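Local coordinates for protein Alp7A (PDB 5EC0) that binds adenine nucleotide as an actin-like protein of the bacterial cytoskeleton and probably forms filaments that segregate plasmids, at residues L244-L250 with V262-E266; D212-G216 with Y326-G331; L299-T303 with V333-S337. The contacts are given in a common frame with arbitrary orientation. Numbering follows the deposited sequence.

Following the chain from the N terminus, 212-216 opens contact 2 at the end of strand 207-213. Contact 1 then opens and closes within the long excursion that contact 2 will complete, packing helix 243-254 on helix 262-272. Residues 299-303 of helix 292-313 open contact 3 before strand 322-327 and the start of helix 328-333 close contact 2; 333-337 closes contact 3 last, so contacts 2 and 3 cross. All three are physically joined: Leu244 N lies 3.2 Å from Gly215 O, a probable hydrogen bond, His246 CG lies 3.7 Å from Tyr302 CD1, and Val330 CG1 lies 4.0 Å from Tyr302 CE2. Together they tie the central sheet to the helices around the ADP.

Contact 1. Residues L244-L250 with V262-E266; sequences LAHLEKL and VRELE. With ADP (adenosine-5'-diphosphate), chain D.
Two nearly perpendicular helices form this corner of the helical region beside the ADP ribose, probably subdomain IIB of the actin-like fold. The axes of 244-250 and 262-266 approach to 9.3 Å, with a signed crossing angle of 102°; the closest CA pair is Glu248 and Val262, 5.2 Å apart. Val262, chi1 p, is the main bump. It fills the hollow between Leu244, Leu247 and Glu248, with CG2 lying 3.7 Å from Leu244 O and 3.5 Å from Leu247 CB. Glu248 OE1 flanks it at 3.5 Å from Val262 CB, while the carboxylate forms a salt bridge with Arg251. One turn on, Leu265 (t, p) lodges against Leu247 and Leu250: its CD2 is 3.3 Å from Leu247 O, 4.0 Å from Leu247 CB and 4.3 Å from Leu250 CD2. Leu247 (m, t) answers from the first helix, laying CD1 3.8 Å from Glu266 CA. Leu244 (m, t) extends CD2 to 3.6 Å from Glu266 OE2, so aliphatic packing lies beside the nucleotide site. Glu266, extended with chi1 and chi2 both t, receives the ribose hydroxyl: ADP O3' donates to Glu266 OE2 at 2.6 Å.

Contact 2. Residues D212-G216 with Y326-G331; sequences DLGGG and YFGGVG. With ADP (adenosine-5'-diphosphate), chain D.
The ADP phosphate site is built here from the glycine loop 214-216 after strand 207-213 and the glycine-rich N-terminal part of helix 328-333 after strand 322-327. The strands run parallel, bridged at Asp212 and Phe327 (CA-CA 5.0 Å), and Leu213 N donates to Phe327 O at 2.8 Å. Beyond the bridge the segment 326-331 turns into a helix, and Val330 N donates to Leu213 O at 3.1 Å. Gly328 has phi/psi 82/168; a CB there would collide with Leu213 O, whereas its CA can approach that oxygen to 3.4 Å. Phe327, chi1 p, slides its ring face under Asp212 CA, 4.0 Å from the centroid and 12° off the normal, a CH-pi contact. On the other sheet face Leu213 CB meets Val330 CB at 4.1 Å. The loop and the helix start hold the diphosphate through backbone amides: Gly329 N to ADP O2A at 2.8 Å, Gly215 N to ADP O3A at 3.2 Å, and weakly Gly216 N to ADP O2B at 3.3 Å. The side chain of Asp212 lies about 4 Å from the magnesium ion (nearest atoms); its OD2 is hydrogen-bonded to Ser181 and Asn365. The pair matches the phosphate 2 and adenosine motifs of the actin-like ATPase fold.

Contact 3. Residues L299-T303 with V333-S337; sequences LKEYT and VLEES
Residues 299-303 are regular helix, with Thr303 N bonded to Leu299 O at 2.9 Å. In 333-337, Leu334 has phi/psi -86/3, a departure from regular helix, before Glu335 to Ser337 resume helical values. The segments are nearest at Lys300 and Ser337, whose CA atoms are 5.3 Å apart, and together they bury 323 Å². The approach is consistent with the small side chains of Thr303 and Ser337 facing the other segment, while Lys300 has its CA-to-CB bond pointing away. Thr303, chi1 m, turns OG1 back onto its own helix, donating to Leu299 O at 2.8 Å, and that OG1 also sits only 3.1 Å from Ser337 CB. Ser337 OG packs 3.8 Å from Leu299 CB without hydrogen bonding across. Leu334 (m, t) is the wedge: its CD2 reaches 3.4 Å from Thr303 OG1 and 4.1 Å from Leu299 CD2, while its CD1 touches the edge of the Tyr302 ring, 3.7 Å from Tyr302 CD2. Leu299 (m, t) closes the apolar patch, placing CD1 3.9 Å from Val333 CG1. Lys300 forms a salt bridge with Glu344. This is helix packing at the border of the ADP pocket, which Val333 helps to line. Helix 292-313 thus lies against the start of helix 335-346; Phe243 and His246 of helix 243-254 pack on Tyr302, and Ile269 and Tyr270 of helix 262-272 meet Val333.

Contact 1. Residues L244-L250 with V262-E266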
loop_
_atom_site.group_PDB
_atom_site.type_symbol
_atom_site.label_atom_id
_atom_site.label_comp_id
_atom_site.label_asym_id
_atom_site.label_seq_id
_atom_site.Cartn_x
_atom_site.Cartn_y
_atom_site.Cartn_z
ATOM N N LEU A 244 12.717 8.099 1.012
ATOM C CA LEU A 244 12.396 9.411 0.460
ATOM C C LEU A 244 13.440 10.461 0.845
ATOM O O LEU A 244 13.759 11.350 0.051
ATOM C CB LEU A 244 11.007 9.859 0.907
ATOM C CG LEU A 244 9.885 9.107 0.194
ATOM C CD1 LEU A 244 8.552 9.423 0.821
ATOM C CD2 LEU A 244 9.876 9.454 -1.285
ATOM N N ALA A 245 13.978 10.351 2.055
ATOM C CA ALA A 245 15.011 11.283 2.486
ATOM C C ALA A 245 16.261 11.038 1.661
ATOM O O ALA A 245 17.009 11.965 1.346
ATOM C CB ALA A 245 15.298 11.135 3.968
ATOM N N HIS A 246 16.472 9.781 1.290
ATOM C CA HIS A 246 17.647 9.421 0.507
ATOM C C HIS A 246 17.523 9.992 -0.910
ATOM O O HIS A 246 18.509 10.423 -1.501
ATOM C CB HIS A 246 17.827 7.905 0.478
ATOM C CG HIS A 246 19.035 7.452 -0.276
ATOM N ND1 HIS A 246 20.230 7.150 0.340
ATOM C CD2 HIS A 246 19.230 7.242 -1.600
ATOM C CE1 HIS A 246 21.112 6.774 -0.571
ATOM N NE2 HIS A 246 20.531 6.823 -1.754
ATOM N N LEU A 247 16.304 10.013 -1.436
ATOM C CA LEU A 247 16.064 10.569 -2.755
ATOM C C LEU A 247 16.197 12.099 -2.761
ATOM O O LEU A 247 16.763 12.681 -3.684
ATOM C CB LEU A 247 14.678 10.162 -3.270
ATOM C CG LEU A 247 14.491 8.710 -3.734
ATOM C CD1 LEU A 247 13.263 8.580 -4.648
ATOM C CD2 LEU A 247 15.737 8.191 -4.430
ATOM N N GLU A 248 15.678 12.750 -1.729
ATOM C CA GLU A 248 15.659 14.202 -1.710
ATOM C C GLU A 248 17.071 14.715 -1.466
ATOM O O GLU A 248 17.431 15.806 -1.913
ATOM C CB GLU A 248 14.665 14.715 -0.653
ATOM C CG GLU A 248 14.740 16.209 -0.317
ATOM C CD GLU A 248 14.151 17.128 -1.393
ATOM O OE1 GLU A 248 13.830 16.647 -2.503
ATOM O OE2 GLU A 248 14.019 18.345 -1.123
ATOM N N LYS A 249 17.888 13.923 -0.781
ATOM C CA LYS A 249 19.284 14.305 -0.610
ATOM C C LYS A 249 20.006 14.132 -1.938
ATOM O O LYS A 249 20.852 14.949 -2.310
ATOM C CB LYS A 249 19.954 13.486 0.483
ATOM C CG LYS A 249 21.395 13.855 0.733
ATOM C CD LYS A 249 21.940 13.103 1.941
ATOM C CE LYS A 249 23.291 13.651 2.393
ATOM N NZ LYS A 249 24.406 13.387 1.427
ATOM N N LEU A 250 19.649 13.070 -2.653
ATOM C CA LEU A 250 20.196 12.806 -3.979
ATOM C C LEU A 250 19.801 13.902 -4.962
ATOM O O LEU A 250 20.623 14.366 -5.767
ATOM C CB LEU A 250 19.714 11.455 -4.508
ATOM C CG LEU A 250 20.125 11.184 -5.958
ATOM C CD1 LEU A 250 21.637 11.101 -6.061
ATOM C CD2 LEU A 250 19.464 9.923 -6.467
ATOM N N VAL A 262 10.976 15.829 -4.828
ATOM C CA VAL A 262 11.367 14.448 -4.650
ATOM C C VAL A 262 10.332 13.523 -5.294
ATOM O O VAL A 262 10.650 12.409 -5.710
ATOM C CB VAL A 262 11.552 14.106 -3.156
ATOM C CG1 VAL A 262 10.218 13.876 -2.477
ATOM C CG2 VAL A 262 12.430 12.894 -3.014
ATOM N N ARG A 263 9.099 14.002 -5.400
ATOM C CA ARG A 263 8.022 13.201 -5.962
ATOM C C ARG A 263 8.276 12.953 -7.446
ATOM O O ARG A 263 8.058 11.852 -7.944
ATOM C CB ARG A 263 6.679 13.892 -5.742
ATOM C CG ARG A 263 5.480 13.144 -6.288
ATOM C CD ARG A 263 4.253 14.051 -6.311
ATOM N NE ARG A 263 3.044 13.337 -6.714
ATOM C CZ ARG A 263 2.230 12.714 -5.868
ATOM N NH1 ARG A 263 2.498 12.712 -4.567
ATOM N NH2 ARG A 263 1.147 12.092 -6.321
ATOM N N GLU A 264 8.746 13.984 -8.143
ATOM C CA GLU A 264 9.180 13.851 -9.534
ATOM C C GLU A 264 10.298 12.808 -9.696
ATOM O O GLU A 264 10.259 11.959 -10.589
ATOM C CB GLU A 264 9.669 15.203 -10.073
ATOM C CG GLU A 264 8.571 16.190 -10.451
ATOM C CD GLU A 264 9.121 17.589 -10.730
ATOM O OE1 GLU A 264 10.242 17.703 -11.278
ATOM O OE2 GLU A 264 8.429 18.576 -10.401
ATOM N N LEU A 265 11.309 12.883 -8.845
ATOM C CA LEU A 265 12.449 11.974 -8.969
ATOM C C LEU A 265 12.003 10.544 -8.674
ATOM O O LEU A 265 12.363 9.599 -9.376
ATOM C CB LEU A 265 13.572 12.403 -8.034
ATOM C CG LEU A 265 14.748 11.444 -7.868
ATOM C CD1 LEU A 265 15.522 11.321 -9.177
ATOM C CD2 LEU A 265 15.640 11.935 -6.740
ATOM N N GLU A 266 11.189 10.413 -7.636
ATOM C CA GLU A 266 10.558 9.148 -7.278
ATOM C C GLU A 266 9.758 8.549 -8.440
ATOM O O GLU A 266 9.867 7.362 -8.711
ATOM C CB GLU A 266 9.662 9.362 -6.061
ATOM C CG GLU A 266 8.879 8.148 -5.586
ATOM C CD GLU A 266 7.843 8.534 -4.544
ATOM O OE1 GLU A 266 7.203 9.599 -4.707
ATOM O OE2 GLU A 266 7.682 7.785 -3.559
HETATM P PB ADP D . 4.947 3.570 1.453
HETATM O O1B ADP D . 3.503 3.116 1.626
HETATM O O2B ADP D . 5.736 3.788 2.733
HETATM O O3B ADP D . 5.175 4.697 0.474
HETATM P PA ADP D . 5.212 1.581 -0.636
HETATM O O1A ADP D . 3.882 2.112 -1.125
HETATM O O2A ADP D . 5.437 0.085 -0.519
HETATM O O3A ADP D . 5.657 2.292 0.752
HETATM O "O5'" ADP D . 6.370 2.165 -1.568
HETATM C "C5'" ADP D . 6.236 3.388 -2.280
HETATM C "C4'" ADP D . 7.365 3.352 -3.289
HETATM O "O4'" ADP D . 7.008 2.435 -4.319
HETATM C "C3'" ADP D . 7.625 4.670 -3.994
HETATM O "O3'" ADP D . 8.719 5.354 -3.385
HETATM C "C2'" ADP D . 7.995 4.271 -5.410
HETATM O "O2'" ADP D . 9.388 4.527 -5.587
HETATM C "C1'" ADP D . 7.737 2.771 -5.491
HETATM N N9 ADP D . 6.956 2.347 -6.676
HETATM C C8 ADP D . 7.316 1.303 -7.453
HETATM N N7 ADP D . 6.435 1.119 -8.462
HETATM C C5 ADP D . 5.479 2.051 -8.324
HETATM C C6 ADP D . 4.258 2.386 -9.083
HETATM N N6 ADP D . 3.925 1.651 -10.180
HETATM N N1 ADP D . 3.512 3.421 -8.638
HETATM C C2 ADP D . 3.879 4.133 -7.548
HETATM N N3 ADP D . 4.983 3.892 -6.798
HETATM C C4 ADP D . 5.818 2.869 -7.145
#

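Contact 2. Residues D212-G216 with Y326-G331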
loop_
_atom_site.group_PDB
_atom_site.type_symbol
_atom_site.label_atom_id
_atom_site.label_comp_id
_atom_site.label_asym_id
_atom_site.label_seq_id
_atom_site.Cartn_x
_atom_site.Cartn_y
_atom_site.Cartn_z
ATOM N N ASP A 212 9.506 -5.618 4.278
ATOM C CA ASP A 212 8.578 -4.690 3.643
ATOM C C ASP A 212 9.257 -3.319 3.476
ATOM O O ASP A 212 9.219 -2.477 4.380
ATOM C CB ASP A 212 7.297 -4.585 4.483
ATOM C CG ASP A 212 6.177 -3.822 3.783
ATOM O OD1 ASP A 212 6.422 -3.164 2.743
ATOM O OD2 ASP A 212 5.043 -3.861 4.306
ATOM N N LEU A 213 9.896 -3.107 2.329
ATOM C CA LEU A 213 10.647 -1.871 2.119
ATOM C C LEU A 213 9.769 -0.813 1.467
ATOM O O LEU A 213 9.409 -0.946 0.296
ATOM C CB LEU A 213 11.897 -2.125 1.251
ATOM C CG LEU A 213 12.792 -3.327 1.617
ATOM C CD1 LEU A 213 13.918 -3.560 0.591
ATOM C CD2 LEU A 213 13.357 -3.202 3.023
ATOM N N GLY A 214 9.454 0.243 2.213
ATOM C CA GLY A 214 8.589 1.298 1.719
ATOM C C GLY A 214 9.277 2.645 1.564
ATOM O O GLY A 214 10.469 2.784 1.838
ATOM N N GLY A 215 8.517 3.643 1.121
ATOM C CA GLY A 215 9.027 4.994 0.943
ATOM C C GLY A 215 9.401 5.643 2.260
ATOM O O GLY A 215 10.408 6.338 2.336
ATOM N N GLY A 216 8.614 5.402 3.307
ATOM C CA GLY A 216 8.826 6.089 4.573
ATOM C C GLY A 216 9.252 5.229 5.752
ATOM O O GLY A 216 9.768 5.745 6.749
ATOM N N TYR A 326 12.106 -9.895 0.068
ATOM C CA TYR A 326 12.007 -8.434 -0.037
ATOM C C TYR A 326 10.777 -8.008 -0.828
ATOM O O TYR A 326 10.536 -8.517 -1.916
ATOM C CB TYR A 326 13.278 -7.856 -0.706
ATOM C CG TYR A 326 14.584 -8.259 -0.036
ATOM C CD1 TYR A 326 15.123 -7.493 0.990
ATOM C CD2 TYR A 326 15.272 -9.400 -0.429
ATOM C CE1 TYR A 326 16.302 -7.853 1.609
ATOM C CE2 TYR A 326 16.464 -9.766 0.183
ATOM C CZ TYR A 326 16.966 -8.988 1.203
ATOM O OH TYR A 326 18.134 -9.332 1.828
ATOM N N PHE A 327 9.989 -7.084 -0.285
ATOM C CA PHE A 327 8.849 -6.533 -1.028
ATOM C C PHE A 327 8.569 -5.067 -0.646
ATOM O O PHE A 327 9.446 -4.360 -0.155
ATOM C CB PHE A 327 7.573 -7.408 -0.847
ATOM C CG PHE A 327 7.156 -7.638 0.598
ATOM C CD1 PHE A 327 7.829 -8.551 1.395
ATOM C CD2 PHE A 327 6.067 -6.962 1.138
ATOM C CE1 PHE A 327 7.445 -8.757 2.720
ATOM C CE2 PHE A 327 5.664 -7.174 2.444
ATOM C CZ PHE A 327 6.350 -8.074 3.241
ATOM N N GLY A 328 7.340 -4.608 -0.870
ATOM C CA GLY A 328 7.076 -3.180 -0.818
ATOM C C GLY A 328 7.462 -2.524 -2.140
ATOM O O GLY A 328 8.130 -3.148 -2.982
ATOM N N GLY A 329 7.047 -1.269 -2.318
ATOM C CA GLY A 329 7.286 -0.534 -3.552
ATOM C C GLY A 329 8.756 -0.203 -3.766
ATOM O O GLY A 329 9.244 -0.158 -4.896
ATOM N N VAL A 330 9.474 0.038 -2.680
ATOM C CA VAL A 330 10.906 0.280 -2.789
ATOM C C VAL A 330 11.641 -1.025 -3.108
ATOM O O VAL A 330 12.636 -1.014 -3.831
ATOM C CB VAL A 330 11.458 0.940 -1.506
ATOM C CG1 VAL A 330 12.988 1.037 -1.542
ATOM C CG2 VAL A 330 10.854 2.335 -1.349
ATOM N N GLY A 331 11.130 -2.154 -2.607
ATOM C CA GLY A 331 11.775 -3.440 -2.832
ATOM C C GLY A 331 11.772 -3.755 -4.319
ATOM O O GLY A 331 12.755 -4.225 -4.884
HETATM P PB ADP D . 4.947 3.570 1.453
HETATM O O1B ADP D . 3.503 3.116 1.626
HETATM O O2B ADP D . 5.736 3.788 2.733
HETATM O O3B ADP D . 5.175 4.697 0.474
HETATM P PA ADP D . 5.212 1.581 -0.636
HETATM O O1A ADP D . 3.882 2.112 -1.125
HETATM O O2A ADP D . 5.437 0.085 -0.519
HETATM O O3A ADP D . 5.657 2.292 0.752
HETATM O "O5'" ADP D . 6.370 2.165 -1.568
HETATM C "C5'" ADP D . 6.236 3.388 -2.280
HETATM C "C4'" ADP D . 7.365 3.352 -3.289
HETATM O "O4'" ADP D . 7.008 2.435 -4.319
HETATM C "C3'" ADP D . 7.625 4.670 -3.994
HETATM O "O3'" ADP D . 8.719 5.354 -3.385
HETATM C "C2'" ADP D . 7.995 4.271 -5.410
HETATM O "O2'" ADP D . 9.388 4.527 -5.587
HETATM C "C1'" ADP D . 7.737 2.771 -5.491
HETATM N N9 ADP D . 6.956 2.347 -6.676
HETATM C C8 ADP D . 7.316 1.303 -7.453
HETATM N N7 ADP D . 6.435 1.119 -8.462
HETATM C C5 ADP D . 5.479 2.051 -8.324
HETATM C C6 ADP D . 4.258 2.386 -9.083
HETATM N N6 ADP D . 3.925 1.651 -10.180
HETATM N N1 ADP D . 3.512 3.421 -8.638
HETATM C C2 ADP D . 3.879 4.133 -7.548
HETATM N N3 ADP D . 4.983 3.892 -6.798
HETATM C C4 ADP D . 5.818 2.869 -7.145
#

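Contact 3. Residues L299-T303 with V333-S337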
loop_
_atom_site.group_PDB
_atom_site.type_symbol
_atom_site.label_atom_id
_atom_site.label_comp_id
_atom_site.label_asym_id
_atom_site.label_seq_id
_atom_site.Cartn_x
_atom_site.Cartn_y
_atom_site.Cartn_z
ATOM N N LEU A 299 21.037 4.107 -5.765
ATOM C CA LEU A 299 20.174 3.028 -5.313
ATOM C C LEU A 299 20.992 1.897 -4.694
ATOM O O LEU A 299 20.528 1.224 -3.774
ATOM C CB LEU A 299 19.326 2.495 -6.461
ATOM C CG LEU A 299 18.228 3.439 -6.960
ATOM C CD1 LEU A 299 17.303 2.725 -7.958
ATOM C CD2 LEU A 299 17.427 4.016 -5.790
ATOM N N LYS A 300 22.201 1.686 -5.201
ATOM C CA LYS A 300 23.039 0.612 -4.683
ATOM C C LYS A 300 23.492 0.957 -3.273
ATOM O O LYS A 300 23.478 0.094 -2.393
ATOM C CB LYS A 300 24.243 0.352 -5.584
ATOM C CG LYS A 300 24.923 -0.999 -5.319
ATOM C CD LYS A 300 26.259 -1.102 -6.037
ATOM C CE LYS A 300 27.047 -2.325 -5.592
ATOM N NZ LYS A 300 28.400 -2.303 -6.209
ATOM N N GLU A 301 23.881 2.218 -3.066
ATOM C CA GLU A 301 24.197 2.735 -1.725
ATOM C C GLU A 301 23.082 2.434 -0.732
ATOM O O GLU A 301 23.324 1.848 0.327
ATOM C CB GLU A 301 24.428 4.254 -1.735
ATOM C CG GLU A 301 25.626 4.750 -2.515
ATOM C CD GLU A 301 25.642 6.266 -2.622
ATOM O OE1 GLU A 301 25.063 6.931 -1.729
ATOM O OE2 GLU A 301 26.207 6.787 -3.607
ATOM N N TYR A 302 21.869 2.861 -1.084
ATOM C CA TYR A 302 20.707 2.671 -0.233
ATOM C C TYR A 302 20.474 1.186 0.052
ATOM O O TYR A 302 20.240 0.794 1.191
ATOM C CB TYR A 302 19.454 3.299 -0.876
ATOM C CG TYR A 302 18.236 3.222 0.020
ATOM C CD1 TYR A 302 18.087 4.096 1.098
ATOM C CD2 TYR A 302 17.244 2.263 -0.197
ATOM C CE1 TYR A 302 16.971 4.022 1.938
ATOM C CE2 TYR A 302 16.131 2.177 0.634
ATOM C CZ TYR A 302 16.005 3.061 1.704
ATOM O OH TYR A 302 14.919 2.994 2.542
ATOM N N THR A 303 20.558 0.365 -0.986
ATOM C CA THR A 303 20.350 -1.075 -0.858
ATOM C C THR A 303 21.367 -1.700 0.109
ATOM O O THR A 303 21.026 -2.573 0.914
ATOM C CB THR A 303 20.425 -1.757 -2.245
ATOM O OG1 THR A 303 19.400 -1.219 -3.091
ATOM C CG2 THR A 303 20.235 -3.267 -2.140
ATOM N N VAL A 333 11.710 -1.534 -6.734
ATOM C CA VAL A 333 12.658 -0.634 -7.379
ATOM C C VAL A 333 14.102 -1.112 -7.195
ATOM O O VAL A 333 14.943 -1.025 -8.111
ATOM C CB VAL A 333 12.488 0.791 -6.814
ATOM C CG1 VAL A 333 13.689 1.662 -7.128
ATOM C CG2 VAL A 333 11.179 1.413 -7.338
ATOM N N LEU A 334 14.360 -1.655 -6.012
ATOM C CA LEU A 334 15.693 -2.055 -5.606
ATOM C C LEU A 334 16.062 -3.460 -6.060
ATOM O O LEU A 334 17.141 -3.955 -5.722
ATOM C CB LEU A 334 15.828 -1.972 -4.078
ATOM C CG LEU A 334 15.731 -0.630 -3.351
ATOM C CD1 LEU A 334 16.158 -0.823 -1.915
ATOM C CD2 LEU A 334 16.584 0.437 -4.021
ATOM N N GLU A 335 15.175 -4.103 -6.807
ATOM C CA GLU A 335 15.332 -5.522 -7.117
ATOM C C GLU A 335 16.689 -5.857 -7.737
ATOM O O GLU A 335 17.383 -6.781 -7.294
ATOM C CB GLU A 335 14.227 -5.996 -8.055
ATOM C CG GLU A 335 14.459 -7.426 -8.516
ATOM C CD GLU A 335 13.322 -7.996 -9.344
ATOM O OE1 GLU A 335 12.454 -7.226 -9.814
ATOM O OE2 GLU A 335 13.297 -9.230 -9.509
ATOM N N GLU A 336 17.058 -5.099 -8.762
ATOM C CA GLU A 336 18.347 -5.261 -9.406
ATOM C C GLU A 336 19.501 -5.033 -8.409
ATOM O O GLU A 336 20.469 -5.807 -8.366
ATOM C CB GLU A 336 18.450 -4.300 -10.595
ATOM C CG GLU A 336 19.789 -4.292 -11.324
ATOM C CD GLU A 336 19.901 -3.133 -12.324
ATOM O OE1 GLU A 336 18.965 -2.306 -12.401
ATOM O OE2 GLU A 336 20.921 -3.047 -13.033
ATOM N N SER A 337 19.379 -3.976 -7.613
ATOM C CA SER A 337 20.398 -3.585 -6.646
ATOM C C SER A 337 20.602 -4.661 -5.595
ATOM O O SER A 337 21.712 -4.903 -5.125
ATOM C CB SER A 337 20.004 -2.274 -5.959
ATOM O OG SER A 337 20.084 -1.183 -6.857
#